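Local coordinates for protein dual function macrocyclase-peptidase POPB (PDB 5N4B) that cleaves peptide bonds after proline and macrocyclises peptide precursors in the biosynthesis of the amanitin toxins, at residues A[387-390]-A[391-395]; A[377-381]-A[382-386]; A[180-183]-A[184-187]; A[100-103]-A[104-107]; A[631-634]-A[635-639]. The protein carries 1 engineered substitution. All coordinates share one frame; numbering follows the deposited sequence.

Contact 1 of 5, residues A[387-390]-A[391-395]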
loop_
_atom_site.group_PDB
_atom_site.type_symbol
_atom_site.label_atom_id
_atom_site.label_comp_id
_atom_site.label_asym_id
_atom_site.label_seq_id
_atom_site.Cartn_x
_atom_site.Cartn_y
_atom_site.Cartn_z
ATOM N N LEU A 387 11.349 23.365 4.555
ATOM C CA LEU A 387 12.364 23.686 3.566
ATOM C C LEU A 387 13.684 23.902 4.292
ATOM O O LEU A 387 13.721 24.632 5.291
ATOM C CB LEU A 387 11.948 24.940 2.794
ATOM C CG LEU A 387 12.924 25.366 1.726
ATOM C CD1 LEU A 387 12.992 24.358 0.581
ATOM C CD2 LEU A 387 12.468 26.739 1.194
ATOM N N TYR A 388 14.726 23.284 3.798
ATOM C CA TYR A 388 16.099 23.393 4.304
ATOM C C TYR A 388 17.031 23.939 3.234
ATOM O O TYR A 388 16.880 23.654 2.041
ATOM C CB TYR A 388 16.649 22.024 4.681
ATOM C CG TYR A 388 16.119 21.466 5.975
ATOM C CD1 TYR A 388 14.855 20.886 6.052
ATOM C CD2 TYR A 388 16.873 21.525 7.123
ATOM C CE1 TYR A 388 14.364 20.424 7.246
ATOM C CE2 TYR A 388 16.380 21.018 8.343
ATOM C CZ TYR A 388 15.135 20.463 8.363
ATOM O OH TYR A 388 14.665 19.987 9.575
ATOM N N SER A 389 18.010 24.712 3.663
ATOM C CA SER A 389 19.043 25.197 2.773
ATOM C C SER A 389 20.123 24.167 2.537
ATOM O O SER A 389 20.190 23.122 3.178
ATOM C CB SER A 389 19.692 26.440 3.394
ATOM O OG SER A 389 20.548 26.071 4.498
ATOM N N LYS A 390 21.037 24.512 1.624
ATOM C CA LYS A 390 22.181 23.669 1.332
ATOM C C LYS A 390 23.070 23.482 2.557
ATOM O O LYS A 390 23.788 22.492 2.626
ATOM C CB LYS A 390 22.988 24.309 0.183
ATOM C CG LYS A 390 23.677 25.635 0.517
ATOM C CD LYS A 390 24.531 26.164 -0.649
ATOM C CE LYS A 390 25.334 27.373 -0.225
ATOM N NZ LYS A 390 25.971 27.976 -1.413
ATOM N N ALA A 391 23.047 24.433 3.502
ATOM C CA ALA A 391 23.818 24.332 4.728
ATOM C C ALA A 391 23.072 23.591 5.823
ATOM O O ALA A 391 23.531 23.583 6.968
ATOM C CB ALA A 391 24.231 25.716 5.206
ATOM N N GLY A 392 21.968 22.962 5.497
ATOM C CA GLY A 392 21.215 22.213 6.473
ATOM C C GLY A 392 20.460 23.058 7.458
ATOM O O GLY A 392 20.114 22.563 8.532
ATOM N N VAL A 393 20.134 24.292 7.110
ATOM C CA VAL A 393 19.382 25.156 8.005
ATOM C C VAL A 393 17.910 25.006 7.698
ATOM O O VAL A 393 17.498 25.150 6.541
ATOM C CB VAL A 393 19.828 26.627 7.880
ATOM C CG1 VAL A 393 18.984 27.494 8.801
ATOM C CG2 VAL A 393 21.290 26.801 8.194
ATOM N N GLN A 394 17.104 24.722 8.716
ATOM C CA GLN A 394 15.663 24.707 8.509
ATOM C C GLN A 394 15.188 26.131 8.321
ATOM O O GLN A 394 15.314 26.952 9.243
ATOM C CB GLN A 394 14.997 24.071 9.715
ATOM C CG GLN A 394 13.557 23.674 9.441
ATOM C CD GLN A 394 12.907 23.158 10.687
ATOM O OE1 GLN A 394 12.962 21.950 10.992
ATOM N NE2 GLN A 394 12.303 24.041 11.412
ATOM N N LEU A 395 14.645 26.439 7.143
ATOM C CA LEU A 395 14.295 27.800 6.767
ATOM C C LEU A 395 12.888 28.168 7.130
ATOM O O LEU A 395 12.640 29.291 7.599
ATOM C CB LEU A 395 14.498 28.007 5.265
ATOM C CG LEU A 395 15.938 27.844 4.744
ATOM C CD1 LEU A 395 15.977 27.947 3.243
ATOM C CD2 LEU A 395 16.883 28.830 5.366
#

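Contact 2 of 5, residues A[377-381]-A[382-386]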
loop_
_atom_site.group_PDB
_atom_site.type_symbol
_atom_site.label_atom_id
_atom_site.label_comp_id
_atom_site.label_asym_id
_atom_site.label_seq_id
_atom_site.Cartn_x
_atom_site.Cartn_y
_atom_site.Cartn_z
ATOM N N TYR A 377 8.312 15.500 8.066
ATOM C CA TYR A 377 8.372 14.860 9.369
ATOM C C TYR A 377 6.985 14.411 9.758
ATOM O O TYR A 377 5.988 15.139 9.564
ATOM C CB TYR A 377 8.883 15.819 10.424
ATOM C CG TYR A 377 10.364 15.977 10.415
ATOM C CD1 TYR A 377 11.141 15.078 11.098
ATOM C CD2 TYR A 377 10.977 17.008 9.736
ATOM C CE1 TYR A 377 12.540 15.173 11.104
ATOM C CE2 TYR A 377 12.353 17.140 9.768
ATOM C CZ TYR A 377 13.108 16.203 10.432
ATOM O OH TYR A 377 14.477 16.379 10.359
ATOM N N LYS A 378 6.903 13.221 10.288
ATOM C CA LYS A 378 5.656 12.676 10.801
ATOM C C LYS A 378 5.728 12.766 12.322
ATOM O O LYS A 378 6.486 12.025 12.938
ATOM C CB LYS A 378 5.441 11.250 10.316
ATOM C CG LYS A 378 4.052 10.708 10.606
ATOM C CD LYS A 378 3.887 9.271 10.222
ATOM C CE LYS A 378 4.125 9.038 8.717
ATOM N NZ LYS A 378 3.224 9.804 7.839
ATOM N N ARG A 379 4.988 13.699 12.919
ATOM C CA ARG A 379 5.022 13.943 14.350
ATOM C C ARG A 379 3.617 13.630 14.872
ATOM O O ARG A 379 2.623 14.229 14.415
ATOM C CB ARG A 379 5.389 15.408 14.623
ATOM C CG ARG A 379 5.528 15.667 16.119
ATOM C CD ARG A 379 5.587 17.184 16.446
ATOM N NE ARG A 379 6.506 17.770 15.529
ATOM C CZ ARG A 379 7.827 17.695 15.618
ATOM N NH1 ARG A 379 8.413 17.085 16.648
ATOM N NH2 ARG A 379 8.551 18.252 14.634
ATOM N N ASN A 380 3.518 12.683 15.798
ATOM C CA ASN A 380 2.206 12.261 16.283
ATOM C C ASN A 380 1.306 11.842 15.110
ATOM O O ASN A 380 0.099 12.047 15.110
ATOM C CB ASN A 380 1.527 13.315 17.164
ATOM C CG ASN A 380 2.264 13.612 18.415
ATOM O OD1 ASN A 380 2.512 14.786 18.750
ATOM N ND2 ASN A 380 2.642 12.597 19.079
ATOM N N VAL A 381 1.899 11.178 14.119
ATOM C CA VAL A 381 1.219 10.586 12.978
ATOM C C VAL A 381 0.604 11.628 12.066
ATOM O O VAL A 381 -0.282 11.316 11.245
ATOM C CB VAL A 381 0.187 9.521 13.415
ATOM C CG1 VAL A 381 -0.023 8.502 12.273
ATOM C CG2 VAL A 381 0.606 8.797 14.677
ATOM N N LYS A 382 1.101 12.852 12.134
ATOM C CA LYS A 382 0.619 13.944 11.303
ATOM C C LYS A 382 1.842 14.601 10.648
ATOM O O LYS A 382 2.855 14.865 11.303
ATOM C CB LYS A 382 -0.131 14.953 12.170
ATOM C CG LYS A 382 -1.456 14.345 12.764
ATOM C CD LYS A 382 -2.091 15.154 13.865
ATOM C CE LYS A 382 -1.364 14.983 15.178
ATOM N NZ LYS A 382 -1.950 15.887 16.151
ATOM N N ASP A 383 1.756 14.833 9.359
ATOM C CA ASP A 383 2.897 15.265 8.585
ATOM C C ASP A 383 3.100 16.773 8.638
ATOM O O ASP A 383 2.139 17.563 8.589
ATOM C CB ASP A 383 2.749 14.803 7.137
ATOM C CG ASP A 383 2.967 13.312 6.969
ATOM O OD1 ASP A 383 3.538 12.623 7.882
ATOM O OD2 ASP A 383 2.674 12.772 5.864
ATOM N N GLU A 384 4.371 17.160 8.676
ATOM C CA GLU A 384 4.827 18.543 8.712
ATOM C C GLU A 384 5.880 18.712 7.627
ATOM O O GLU A 384 6.749 17.851 7.455
ATOM C CB GLU A 384 5.423 18.877 10.062
ATOM C CG GLU A 384 4.509 18.534 11.227
ATOM C CD GLU A 384 5.100 18.882 12.589
ATOM O OE1 GLU A 384 6.283 19.310 12.655
ATOM O OE2 GLU A 384 4.390 18.747 13.601
ATOM N N ILE A 385 5.832 19.818 6.898
ATOM C CA ILE A 385 6.698 20.032 5.742
ATOM C C ILE A 385 7.641 21.181 6.023
ATOM O O ILE A 385 7.200 22.263 6.413
ATOM C CB ILE A 385 5.862 20.296 4.476
ATOM C CG1 ILE A 385 4.788 19.199 4.275
ATOM C CG2 ILE A 385 6.796 20.365 3.271
ATOM C CD1 ILE A 385 3.413 19.676 4.566
ATOM N N TYR A 386 8.935 20.978 5.754
ATOM C CA TYR A 386 9.966 21.999 5.989
ATOM C C TYR A 386 10.860 22.140 4.769
ATOM O O TYR A 386 11.183 21.162 4.109
ATOM C CB TYR A 386 10.841 21.668 7.221
ATOM C CG TYR A 386 10.047 21.604 8.497
ATOM C CD1 TYR A 386 9.451 20.425 8.892
ATOM C CD2 TYR A 386 9.828 22.716 9.254
ATOM C CE1 TYR A 386 8.697 20.372 10.049
ATOM C CE2 TYR A 386 9.122 22.670 10.413
ATOM C CZ TYR A 386 8.532 21.504 10.802
ATOM O OH TYR A 386 7.752 21.500 11.947
HETATM O O HOH W 1 3.171 10.490 4.932
HETATM O O HOH W 2 2.227 17.086 13.810
HETATM O O HOH W 3 -0.662 16.189 18.913
#

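Contact 3 of 5, residues A[180-183]-A[184-187]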
loop_
_atom_site.group_PDB
_atom_site.type_symbol
_atom_site.label_atom_id
_atom_site.label_comp_id
_atom_site.label_asym_id
_atom_site.label_seq_id
_atom_site.Cartn_x
_atom_site.Cartn_y
_atom_site.Cartn_z
ATOM N N PRO A 180 0.509 9.584 -28.757
ATOM C CA PRO A 180 -0.500 9.292 -27.737
ATOM C C PRO A 180 -1.131 7.912 -27.918
ATOM O O PRO A 180 -1.101 7.300 -28.996
ATOM C CB PRO A 180 -1.539 10.405 -27.903
ATOM C CG PRO A 180 -1.181 11.153 -29.067
ATOM C CD PRO A 180 0.158 10.743 -29.592
ATOM N N LEU A 181 -1.642 7.379 -26.808
ATOM C CA LEU A 181 -2.479 6.186 -26.812
ATOM C C LEU A 181 -3.833 6.648 -26.304
ATOM O O LEU A 181 -3.996 6.941 -25.120
ATOM C CB LEU A 181 -1.940 5.077 -25.904
ATOM C CG LEU A 181 -2.778 3.801 -25.986
ATOM C CD1 LEU A 181 -2.512 3.125 -27.315
ATOM C CD2 LEU A 181 -2.433 2.865 -24.813
ATOM N N SER A 182 -4.820 6.679 -27.184
ATOM C CA SER A 182 -6.156 7.149 -26.853
ATOM C C SER A 182 -7.152 6.356 -27.672
ATOM O O SER A 182 -6.785 5.622 -28.579
ATOM C CB SER A 182 -6.283 8.613 -27.177
ATOM O OG SER A 182 -6.218 8.762 -28.614
ATOM N N GLN A 183 -8.436 6.505 -27.338
ATOM C CA GLN A 183 -9.460 5.861 -28.150
ATOM C C GLN A 183 -9.350 6.300 -29.606
ATOM O O GLN A 183 -9.495 5.472 -30.528
ATOM C CB GLN A 183 -10.852 6.239 -27.642
ATOM C CG GLN A 183 -11.179 5.735 -26.285
ATOM C CD GLN A 183 -11.514 4.271 -26.325
ATOM O OE1 GLN A 183 -11.430 3.631 -27.376
ATOM N NE2 GLN A 183 -11.913 3.731 -25.187
ATOM N N ALA A 184 -9.055 7.587 -29.826
ATOM C CA ALA A 184 -8.923 8.088 -31.193
ATOM C C ALA A 184 -7.726 7.474 -31.890
ATOM O O ALA A 184 -7.818 7.006 -33.031
ATOM C CB ALA A 184 -8.830 9.611 -31.211
ATOM N N SER A 185 -6.587 7.417 -31.205
ATOM C CA SER A 185 -5.381 6.942 -31.864
ATOM C C SER A 185 -5.478 5.481 -32.213
ATOM O O SER A 185 -4.988 5.075 -33.279
ATOM C CB SER A 185 -4.143 7.217 -30.997
ATOM O OG SER A 185 -4.040 6.297 -29.930
ATOM N N VAL A 186 -6.100 4.660 -31.362
ATOM C CA VAL A 186 -6.268 3.241 -31.647
ATOM C C VAL A 186 -7.224 3.055 -32.827
ATOM O O VAL A 186 -7.026 2.169 -33.665
ATOM C CB VAL A 186 -6.752 2.490 -30.390
ATOM C CG1 VAL A 186 -7.090 1.075 -30.710
ATOM C CG2 VAL A 186 -5.700 2.538 -29.252
ATOM N N ALA A 187 -8.299 3.838 -32.892
ATOM C CA ALA A 187 -9.217 3.692 -34.026
ATOM C C ALA A 187 -8.543 4.084 -35.334
ATOM O O ALA A 187 -8.803 3.485 -36.385
ATOM C CB ALA A 187 -10.430 4.563 -33.769
#

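Contact 4 of 5, residues A[100-103]-A[104-107]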
loop_
_atom_site.group_PDB
_atom_site.type_symbol
_atom_site.label_atom_id
_atom_site.label_comp_id
_atom_site.label_asym_id
_atom_site.label_seq_id
_atom_site.Cartn_x
_atom_site.Cartn_y
_atom_site.Cartn_z
ATOM N N TYR A 100 -5.814 12.430 -14.670
ATOM C CA TYR A 100 -7.156 12.980 -14.535
ATOM C C TYR A 100 -8.179 11.864 -14.639
ATOM O O TYR A 100 -8.094 11.051 -15.561
ATOM C CB TYR A 100 -7.456 14.053 -15.618
ATOM C CG TYR A 100 -8.875 14.595 -15.629
ATOM C CD1 TYR A 100 -9.389 15.272 -14.536
ATOM C CD2 TYR A 100 -9.699 14.375 -16.687
ATOM C CE1 TYR A 100 -10.680 15.741 -14.535
ATOM C CE2 TYR A 100 -11.000 14.862 -16.699
ATOM C CZ TYR A 100 -11.453 15.520 -15.598
ATOM O OH TYR A 100 -12.762 15.982 -15.652
ATOM N N ASN A 101 -9.114 11.800 -13.685
ATOM C CA ASN A 101 -10.235 10.863 -13.684
ATOM C C ASN A 101 -11.509 11.701 -13.694
ATOM O O ASN A 101 -11.693 12.561 -12.833
ATOM C CB ASN A 101 -10.165 9.992 -12.433
ATOM C CG ASN A 101 -11.049 8.780 -12.520
ATOM O OD1 ASN A 101 -12.243 8.898 -12.806
ATOM N ND2 ASN A 101 -10.476 7.602 -12.302
ATOM N N ARG A 102 -12.383 11.437 -14.656
ATOM C CA ARG A 102 -13.647 12.151 -14.746
ATOM C C ARG A 102 -14.522 11.946 -13.522
ATOM O O ARG A 102 -15.404 12.784 -13.267
ATOM C CB ARG A 102 -14.407 11.750 -16.019
ATOM C CG ARG A 102 -13.708 12.192 -17.292
ATOM C CD ARG A 102 -14.199 11.432 -18.559
ATOM N NE ARG A 102 -15.616 11.638 -18.851
ATOM C CZ ARG A 102 -16.077 12.622 -19.619
ATOM N NH1 ARG A 102 -15.285 13.498 -20.204
ATOM N NH2 ARG A 102 -17.384 12.698 -19.842
ATOM N N GLY A 103 -14.330 10.851 -12.795
ATOM C CA GLY A 103 -15.018 10.604 -11.529
ATOM C C GLY A 103 -15.063 9.137 -11.151
ATOM O O GLY A 103 -14.687 8.766 -10.039
ATOM N N LEU A 104 -15.538 8.301 -12.087
ATOM C CA LEU A 104 -15.783 6.889 -11.850
ATOM C C LEU A 104 -15.023 6.006 -12.814
ATOM O O LEU A 104 -15.357 4.828 -12.953
ATOM C CB LEU A 104 -17.273 6.584 -11.886
ATOM C CG LEU A 104 -18.109 7.302 -10.813
ATOM C CD1 LEU A 104 -19.593 7.142 -11.079
ATOM C CD2 LEU A 104 -17.739 6.853 -9.424
ATOM N N GLN A 105 -14.004 6.523 -13.487
ATOM C CA GLN A 105 -13.221 5.679 -14.395
ATOM C C GLN A 105 -12.360 4.704 -13.608
ATOM O O GLN A 105 -11.813 5.018 -12.545
ATOM C CB GLN A 105 -12.363 6.549 -15.329
ATOM C CG GLN A 105 -13.149 7.514 -16.226
ATOM C CD GLN A 105 -12.218 8.325 -17.018
ATOM O OE1 GLN A 105 -11.786 9.394 -16.602
ATOM N NE2 GLN A 105 -11.915 7.861 -18.220
ATOM N N SER A 106 -12.200 3.521 -14.183
ATOM C CA SER A 106 -11.477 2.475 -13.478
ATOM C C SER A 106 -9.988 2.742 -13.475
ATOM O O SER A 106 -9.291 2.325 -12.549
ATOM C CB SER A 106 -11.759 1.129 -14.107
ATOM O OG SER A 106 -13.116 0.754 -13.826
ATOM N N GLN A 107 -9.492 3.441 -14.492
ATOM C CA GLN A 107 -8.099 3.875 -14.525
ATOM C C GLN A 107 -8.086 5.347 -14.933
ATOM O O GLN A 107 -8.803 5.752 -15.857
ATOM C CB GLN A 107 -7.214 3.064 -15.483
ATOM C CG GLN A 107 -7.168 1.556 -15.216
ATOM C CD GLN A 107 -6.256 0.812 -16.161
ATOM O OE1 GLN A 107 -5.037 0.872 -16.032
ATOM N NE2 GLN A 107 -6.845 0.109 -17.086
HETATM O O HOH W 4 -9.977 11.101 -17.723
#

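Contact 5 of 5, residues A[631-634]-A[635-639]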
loop_
_atom_site.group_PDB
_atom_site.type_symbol
_atom_site.label_atom_id
_atom_site.label_comp_id
_atom_site.label_asym_id
_atom_site.label_seq_id
_atom_site.Cartn_x
_atom_site.Cartn_y
_atom_site.Cartn_z
ATOM N N GLU A 631 11.975 -22.259 18.925
ATOM C CA GLU A 631 11.750 -21.134 19.828
ATOM C C GLU A 631 10.715 -20.156 19.258
ATOM O O GLU A 631 10.045 -19.427 20.013
ATOM C CB GLU A 631 13.085 -20.413 20.078
ATOM C CG GLU A 631 14.127 -21.221 20.857
ATOM C CD GLU A 631 14.769 -22.383 20.069
ATOM O OE1 GLU A 631 14.869 -22.324 18.812
ATOM O OE2 GLU A 631 15.196 -23.363 20.734
ATOM N N GLU A 632 10.619 -20.092 17.940
ATOM C CA GLU A 632 9.745 -19.129 17.300
ATOM C C GLU A 632 8.352 -19.717 17.118
ATOM O O GLU A 632 7.340 -19.036 17.376
ATOM C CB GLU A 632 10.396 -18.663 16.005
ATOM C CG GLU A 632 11.777 -17.994 16.265
ATOM C CD GLU A 632 12.495 -17.450 15.070
ATOM O OE1 GLU A 632 11.936 -17.408 13.967
ATOM O OE2 GLU A 632 13.679 -17.019 15.257
ATOM N N PHE A 633 8.281 -21.014 16.756
ATOM C CA PHE A 633 7.024 -21.754 16.830
ATOM C C PHE A 633 6.303 -21.464 18.147
ATOM O O PHE A 633 5.085 -21.274 18.195
ATOM C CB PHE A 633 7.268 -23.262 16.657
ATOM C CG PHE A 633 6.029 -24.075 16.793
ATOM C CD1 PHE A 633 5.623 -24.544 18.039
ATOM C CD2 PHE A 633 5.225 -24.365 15.702
ATOM C CE1 PHE A 633 4.480 -25.277 18.174
ATOM C CE2 PHE A 633 4.047 -25.116 15.867
ATOM C CZ PHE A 633 3.692 -25.540 17.081
ATOM N N ASP A 634 7.043 -21.409 19.246
ATOM C CA ASP A 634 6.401 -21.281 20.547
ATOM C C ASP A 634 5.668 -19.965 20.757
ATOM O O ASP A 634 4.733 -19.914 21.563
ATOM C CB ASP A 634 7.397 -21.515 21.673
ATOM C CG ASP A 634 7.704 -22.972 21.867
ATOM O OD1 ASP A 634 7.074 -23.890 21.285
ATOM O OD2 ASP A 634 8.640 -23.206 22.652
ATOM N N TYR A 635 6.067 -18.873 20.103
ATOM C CA TYR A 635 5.275 -17.651 20.176
ATOM C C TYR A 635 4.325 -17.475 18.996
ATOM O O TYR A 635 3.336 -16.750 19.124
ATOM C CB TYR A 635 6.155 -16.414 20.385
ATOM C CG TYR A 635 7.185 -16.080 19.338
ATOM C CD1 TYR A 635 6.836 -15.570 18.100
ATOM C CD2 TYR A 635 8.535 -16.173 19.619
ATOM C CE1 TYR A 635 7.809 -15.230 17.160
ATOM C CE2 TYR A 635 9.505 -15.798 18.706
ATOM C CZ TYR A 635 9.138 -15.310 17.462
ATOM O OH TYR A 635 10.098 -14.931 16.528
ATOM N N ILE A 636 4.574 -18.166 17.881
ATOM C CA ILE A 636 3.680 -18.106 16.718
ATOM C C ILE A 636 2.411 -18.921 16.927
ATOM O O ILE A 636 1.290 -18.467 16.643
ATOM C CB ILE A 636 4.412 -18.583 15.453
ATOM C CG1 ILE A 636 5.543 -17.647 15.107
ATOM C CG2 ILE A 636 3.456 -18.694 14.276
ATOM C CD1 ILE A 636 6.556 -18.250 14.074
ATOM N N TYR A 637 2.570 -20.168 17.348
ATOM C CA TYR A 637 1.430 -21.070 17.452
ATOM C C TYR A 637 0.302 -20.530 18.296
ATOM O O TYR A 637 -0.863 -20.651 17.869
ATOM C CB TYR A 637 1.951 -22.414 17.982
ATOM C CG TYR A 637 0.975 -23.553 18.023
ATOM C CD1 TYR A 637 0.115 -23.820 16.979
ATOM C CD2 TYR A 637 0.980 -24.431 19.106
ATOM C CE1 TYR A 637 -0.744 -24.916 17.002
ATOM C CE2 TYR A 637 0.107 -25.543 19.130
ATOM C CZ TYR A 637 -0.741 -25.748 18.073
ATOM O OH TYR A 637 -1.597 -26.829 18.068
ATOM N N PRO A 638 0.535 -19.908 19.453
ATOM C CA PRO A 638 -0.602 -19.371 20.232
ATOM C C PRO A 638 -1.272 -18.150 19.623
ATOM O O PRO A 638 -2.332 -17.762 20.111
ATOM C CB PRO A 638 0.022 -19.017 21.589
ATOM C CG PRO A 638 1.415 -19.548 21.541
ATOM C CD PRO A 638 1.815 -19.818 20.166
ATOM N N LEU A 639 -0.666 -17.524 18.623
ATOM C CA LEU A 639 -1.240 -16.376 17.951
ATOM C C LEU A 639 -1.945 -16.734 16.647
ATOM O O LEU A 639 -2.749 -15.938 16.153
ATOM C CB LEU A 639 -0.118 -15.378 17.645
ATOM C CG LEU A 639 -0.516 -13.973 17.287
ATOM C CD1 LEU A 639 -1.262 -13.367 18.481
ATOM C CD2 LEU A 639 0.775 -13.204 16.999
#

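Contact 1 of 5, residues A[387-390]-A[391-395]
With chi1 at -76°, Tyr388 carries its ring back beside its own backbone N and over Gln394, whose CG is anti to its backbone N and whose chain runs on extended beneath the ring. The CH-pi geometry bears this out: Gln394 CA lies 4.0 Å from the centroid of the Tyr388 ring and 24° off the ring normal. Farther out, Gln394 CB approaches Tyr388 CE2 to 3.6 Å, and the amide stands almost perpendicular to the ring, the planes 86° apart. The two residues are an antiparallel non-hydrogen-bonded pair, the last rung before strands 382-388 and 394-398 of a four-stranded propeller blade are joined by a type I turn from Ser389 to Gly392. Backbone bonds close the hairpin on both sides of that rung: Leu395 N donates to Leu387 O at 2.7 Å, and Ser389 N to Val393 O at 3.0 Å. Within the turn Gly392 N reaches Ser389 O from well above the carbonyl plane, and the positive phi of Gly392 completes a G1 bulge. Ser389 OG, turned inward between its backbone N and carbonyl carbon, accepts from Val393 N at 3.2 Å and, weakly, from Ala391 N, so one hydroxyl of the incoming arm holds two amides, one in the bend and one at the start of the return. On the sheet face away from Tyr388, Leu395 CD1 comes within 4.2 Å of Leu387 CD2, and both leucines also pack on Tyr372 of the adjoining strand 372-379.

Contact 2 of 5, residues A[377-381]-A[382-386]
A two-residue beta hairpin with a type I' turn, Arg379 to Lys382, brings Arg379 against Glu384 and Lys378 against Asp383. Arg379 grips the carboxylate side-on: NE donates to Glu384 OE2 at 3.0 Å and NH2 to Glu384 OE1 at 3.2 Å. Both oxygens lie within a few degrees of the guanidinium plane, yet the nitrogens come from above the carboxylate, the two planes being 41° apart. The bend at chi3 of Arg379 (-46°) curls the guanidinium back toward the partner strand. Tyr386 OH also donates to Glu384 OE1, at 2.7 Å and from the opposite face to Arg379 NH2, so two donors clamp this oxygen. Strands 372-379 and 382-388 are the middle pair of a propeller blade, and the positive phi values of Asn380 and Val381 are those the tight turn requires. Arg379 and Lys382 pair through both backbone bonds, as do Tyr377 and Glu384. On the face bearing Lys378 and Asp383, the lysine bends at chi3 and chi4 to bring NZ within 2.8 Å of Asp383 OD1, on its syn side. Water 1 joins that NZ to Asp383 OD2 (2.5 Å from the water), while Asp505 and the amide of Ala406 provide further partners for this charge pair. Next to the Arg379 cluster, Tyr377 CD2 meets Tyr386 CD1 at 3.8 Å, the two side chains crossing at about a right angle.

Contact 3 of 5, residues A[180-183]-A[184-187]
Ser182 has an extended backbone, whereas the residues from Gln183 onward have helical angles, and the chain therefore turns abruptly into helix 183-188 just beyond Ser182. Ser182 and Ser185 meet across this bend as a capping box. The N-cap hydroxyl, Ser182 OG, accepts from Ser185 N at 2.9 Å with an N-H...O angle of 161°. In return, Ser185 OG accepts from Ser182 N at 2.9 Å with almost the same angle, 162°. Each serine holds its OG between its own backbone N and carbonyl carbon (chi1 68° for Ser182), and this shared rotamer folds each hydroxyl back to the other's amide. The reciprocal bonds satisfy one amide in the first turn, where no preceding helical carbonyl is available, and another in the incoming chain. Regular helix bonding begins at once: Val186 N donates to Ser182 O at 3.0 Å, nearly in line with the carbonyl, and Ala187 N to Gln183 O at 3.1 Å. Beside the box, Leu181 reaches back toward the helix although its CB points from it; its CD1 approaches Val186 CG2 to 3.8 Å, the two side chains crossing at a slant. Ser182 O also lies close to this methyl, 3.3 Å from Val186 CG2. The short helix lies at the surface after strand 170-176, and Leu181 joins it to the blade before: its backbone bonds to Phe132 and Asp134, and its side chain packs on Phe133 of strand 129-133 and on Val137 and Leu138.

Contact 4 of 5, residues A[100-103]-A[104-107]
Asn101 lies alongside Gln105, the two side chains running past one another in opposite directions with their amide planes 80° apart; Asn101 OD1 comes within 3.4 Å of Gln105 CB. Asn101 ND2 donates to Gln105 O at 2.9 Å along a nearly straight path (172°), the carbonyl being met from above its plane, and it has a second partner in Ser108 OG. Asn101 OD1 accepts from Gln105 N at 3.0 Å and from Gly103 N at 2.9 Å, both donors lying in the carbonyl plane on lone pairs. The bond to Gly103 N, two residues on, defines an Asx turn, which turns the chain at the end of strand 96-101 into the loop leading to 109-113, its neighbour in the same propeller blade. Glycine suits this bend: the backbone angles of Gly103 would press a beta carbon against the preceding carbonyl. Extended beyond CG, the glutamine chain carries Gln105 OE1 back to Arg102 N at 2.9 Å, and the 179° angle at the hydrogen makes this bond essentially linear. Water 4 donates to the same Gln105 OE1 at 2.7 Å and to Tyr100 O, linking the glutamine to the strand end. The first side-chain carbons of Arg102 crowd round OE1, with CG 3.5 Å from Gln105 OE1. Asn101 also packs on a polar side chain of the bound peptide, while Ser106 OG bonds to Thr705 N at the start of helix 705-722.

Contact 5 of 5, residues A[631-634]-A[635-639]
One face of the Phe633 ring carries Tyr637 CB, and one face of the Tyr637 ring carries Phe633 CZ, so each aromatic residue lays part of itself on the other. The measurements describe an offset pair: centroids 4.9 Å apart, planes at 26°, the rings slid until they barely overlap. What fills the offset is a CH-pi contact, Tyr637 CB lying 3.9 Å from the Phe633 centroid and 20° off the normal, while Phe633 CZ touches Tyr637 CG at 3.5 Å. Asp634 OD1 lies in the plane of the Phe633 ring, at its edge; the polar partners of that aspartate are Ser26 OG and Ser28 N. The third ring, Tyr635, folds back over the preceding turn because its CG sits between backbone N and carbonyl carbon (chi1 61°). One of its faces receives Glu632 O, and Glu632 CA stands 3.9 Å from the Tyr635 centroid in a second CH-pi contact. Glu632 runs beside this ring in the same direction, its CG 3.5 Å from Tyr635 OH, before its carboxylate meets Asn626 N and Arg544. Tyr637 N donates to Phe633 O at 2.9 Å, which sets the spacing of the ring pair, and Ile636 N to Glu632 O continues the same helical pattern. Tyr24 meets the Phe633 ring as well, and Val32 and Val34 of strand 30-35 pack on Tyr637. The arrangement is that of a short alpha-helix in the alpha/beta-hydrolase part of a prolyl oligopeptidase, aromatic residues one turn apart facing Tyr24 and the valines of strand 30-35, near the N-terminus.

How the contacts relate
Contacts 1 and 2 are the two ends of one blade: they share strand 382-388, their centres are about 17 Å apart, and they touch where Gln394 CD meets Tyr386 CD2 at 3.4 Å. Contact 1, farther from the centre of the chain, relies on backbone and serine bonds and a tyrosine ring laid over Gln394; contact 2, nearer to it, has more buried residues and is rich in salt bridges. Contacts 3 and 4, also in the propeller, lie about 17 Å apart between centres without touching. Contact 3 is a surface helix cap, whereas contact 4, partly buried, uses side-chain amides near the bound peptide. Contact 5 belongs to the hydrolase part and depends chiefly on aromatic packing.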